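Local coordinates for putative HTH-type transcriptional regulator ybaQ (Escherichia coli, PDB 2EBY), which probably binds DNA as a helix-turn-helix transcriptional regulator of the VapA/VapI family, at residues I14-Y19 with D68-N72. Sequence-based numbering, arbitrary orientation.
Sequences ILLYEY and DFWLN
In the helical bundle of this Cro/C1-type helix-turn-helix domain, Trp70 and Phe69 of helix 67-83 meet Ile14, Leu15 and Tyr19 of helix 11-20. The segment axes stay 13.0 Å apart at an angle of 123°, a separation bridged by side chains. Trp70 reaches across with the far corner of its indole: CH2 lies 3.9 Å from Tyr19 CE1 and 4.2 Å from Leu15 CD1. The Tyr19 ring and the indole six-membered ring meet obliquely, their planes at 44° and centroids 5.6 Å apart. Phe69 swings CG anti to its backbone N (chi1 164°), which sets the edge of its ring on one indole face, CE2 3.5 Å above the plane, over its centre. Its CZ touches Ile14 CG2 at 4.1 Å and lies equally close to Tyr19 OH. Replacing Tyr19 with an alanine removes the hydroxyl that lies against Phe69 CZ and would probably open a gap beside Trp70 CH2. Phe63 of helix 53-63 extends the cluster, meeting the Tyr19 ring and touching Leu15 and Trp70, while Trp70 NE1 makes a weak hydrogen bond to Thr65 OG1. Such apolar packing of helix 11-20 against helix 67-83 is characteristic of the all-helical Cro/C1-type fold.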
loop_
_atom_site.group_PDB
_atom_site.type_symbol
_atom_site.label_atom_id
_atom_site.label_comp_id
_atom_site.label_asym_id
_atom_site.label_seq_id
_atom_site.Cartn_x
_atom_site.Cartn_y
_atom_site.Cartn_z
ATOM N N ILE A 14 16.194 -7.421 1.026
ATOM C CA ILE A 14 16.200 -8.334 -0.107
ATOM C C ILE A 14 17.082 -7.746 -1.203
ATOM O O ILE A 14 17.869 -8.452 -1.831
ATOM C CB ILE A 14 14.778 -8.545 -0.674
ATOM C CG1 ILE A 14 13.888 -9.222 0.375
ATOM C CG2 ILE A 14 14.842 -9.379 -1.939
ATOM C CD1 ILE A 14 14.354 -10.607 0.799
ATOM N N LEU A 15 16.942 -6.443 -1.423
ATOM C CA LEU A 15 17.712 -5.754 -2.446
ATOM C C LEU A 15 19.209 -5.797 -2.138
ATOM O O LEU A 15 20.020 -6.153 -2.990
ATOM C CB LEU A 15 17.236 -4.303 -2.556
ATOM C CG LEU A 15 17.977 -3.404 -3.544
ATOM C CD1 LEU A 15 17.836 -3.968 -4.944
ATOM C CD2 LEU A 15 17.418 -1.982 -3.471
ATOM N N LEU A 16 19.564 -5.446 -0.907
ATOM C CA LEU A 16 20.959 -5.428 -0.484
ATOM C C LEU A 16 21.602 -6.811 -0.348
ATOM O O LEU A 16 22.624 -7.088 -0.975
ATOM C CB LEU A 16 21.091 -4.680 0.846
ATOM C CG LEU A 16 22.506 -4.450 1.393
ATOM C CD1 LEU A 16 23.310 -3.604 0.406
ATOM C CD2 LEU A 16 22.437 -3.754 2.749
ATOM N N TYR A 17 21.002 -7.678 0.461
ATOM C CA TYR A 17 21.563 -9.006 0.693
ATOM C C TYR A 17 21.326 -10.073 -0.372
ATOM O O TYR A 17 22.031 -11.076 -0.395
ATOM C CB TYR A 17 21.110 -9.534 2.059
ATOM C CG TYR A 17 21.521 -8.643 3.213
ATOM C CD1 TYR A 17 22.838 -8.201 3.338
ATOM C CD2 TYR A 17 20.592 -8.216 4.162
ATOM C CE1 TYR A 17 23.224 -7.360 4.381
ATOM C CE2 TYR A 17 20.969 -7.375 5.215
ATOM C CZ TYR A 17 22.286 -6.946 5.311
ATOM O OH TYR A 17 22.665 -6.102 6.333
ATOM N N GLU A 18 20.359 -9.870 -1.260
ATOM C CA GLU A 18 20.096 -10.865 -2.296
ATOM C C GLU A 18 20.321 -10.418 -3.738
ATOM O O GLU A 18 20.217 -11.224 -4.662
ATOM C CB GLU A 18 18.676 -11.414 -2.162
ATOM C CG GLU A 18 18.525 -12.473 -1.082
ATOM C CD GLU A 18 17.163 -13.140 -1.109
ATOM O OE1 GLU A 18 16.706 -13.529 -2.209
ATOM O OE2 GLU A 18 16.554 -13.286 -0.031
ATOM N N TYR A 19 20.622 -9.142 -3.943
ATOM C CA TYR A 19 20.862 -8.658 -5.294
ATOM C C TYR A 19 22.145 -7.842 -5.423
ATOM O O TYR A 19 23.002 -8.154 -6.252
ATOM C CB TYR A 19 19.672 -7.826 -5.800
ATOM C CG TYR A 19 18.495 -8.650 -6.291
ATOM C CD1 TYR A 19 17.400 -8.901 -5.468
ATOM C CD2 TYR A 19 18.492 -9.200 -7.576
ATOM C CE1 TYR A 19 16.334 -9.683 -5.908
ATOM C CE2 TYR A 19 17.433 -9.984 -8.025
ATOM C CZ TYR A 19 16.358 -10.224 -7.188
ATOM O OH TYR A 19 15.325 -11.028 -7.617
ATOM N N ASP A 68 4.806 -7.133 -8.275
ATOM C CA ASP A 68 4.327 -7.639 -6.999
ATOM C C ASP A 68 5.379 -8.340 -6.168
ATOM O O ASP A 68 5.258 -8.393 -4.952
ATOM C CB ASP A 68 3.098 -8.536 -7.196
ATOM C CG ASP A 68 1.828 -7.726 -7.425
ATOM O OD1 ASP A 68 1.910 -6.483 -7.347
ATOM O OD2 ASP A 68 0.753 -8.315 -7.672
ATOM N N PHE A 69 6.409 -8.881 -6.809
ATOM C CA PHE A 69 7.474 -9.518 -6.054
ATOM C C PHE A 69 7.958 -8.477 -5.034
ATOM O O PHE A 69 8.141 -8.775 -3.854
ATOM C CB PHE A 69 8.622 -9.905 -6.984
ATOM C CG PHE A 69 9.910 -10.206 -6.268
ATOM C CD1 PHE A 69 10.126 -11.451 -5.686
ATOM C CD2 PHE A 69 10.900 -9.231 -6.155
ATOM C CE1 PHE A 69 11.312 -11.726 -4.998
ATOM C CE2 PHE A 69 12.089 -9.494 -5.469
ATOM C CZ PHE A 69 12.294 -10.744 -4.891
ATOM N N TRP A 70 8.154 -7.244 -5.496
ATOM C CA TRP A 70 8.605 -6.186 -4.605
ATOM C C TRP A 70 7.495 -5.648 -3.709
ATOM O O TRP A 70 7.696 -5.475 -2.511
ATOM C CB TRP A 70 9.232 -5.033 -5.400
ATOM C CG TRP A 70 10.459 -5.455 -6.159
ATOM C CD1 TRP A 70 10.536 -5.765 -7.483
ATOM C CD2 TRP A 70 11.758 -5.703 -5.609
ATOM N NE1 TRP A 70 11.798 -6.202 -7.795
ATOM C CE2 TRP A 70 12.575 -6.179 -6.662
ATOM C CE3 TRP A 70 12.325 -5.583 -4.326
ATOM C CZ2 TRP A 70 13.917 -6.524 -6.483
ATOM C CZ3 TRP A 70 13.663 -5.927 -4.144
ATOM C CH2 TRP A 70 14.443 -6.396 -5.218
ATOM N N LEU A 71 6.317 -5.400 -4.273
ATOM C CA LEU A 71 5.224 -4.856 -3.473
ATOM C C LEU A 71 4.787 -5.783 -2.346
ATOM O O LEU A 71 4.363 -5.308 -1.294
ATOM C CB LEU A 71 4.019 -4.489 -4.359
ATOM C CG LEU A 71 4.219 -3.285 -5.298
ATOM C CD1 LEU A 71 2.933 -3.046 -6.107
ATOM C CD2 LEU A 71 4.595 -2.038 -4.490
ATOM N N ASN A 72 4.894 -7.097 -2.550
ATOM C CA ASN A 72 4.494 -8.042 -1.511
ATOM C C ASN A 72 5.396 -7.926 -0.287
ATOM O O ASN A 72 4.931 -8.061 0.847
ATOM C CB ASN A 72 4.491 -9.490 -2.036
ATOM C CG ASN A 72 3.418 -9.725 -3.093
ATOM O OD1 ASN A 72 2.375 -9.059 -3.093
ATOM N ND2 ASN A 72 3.663 -10.677 -3.993
#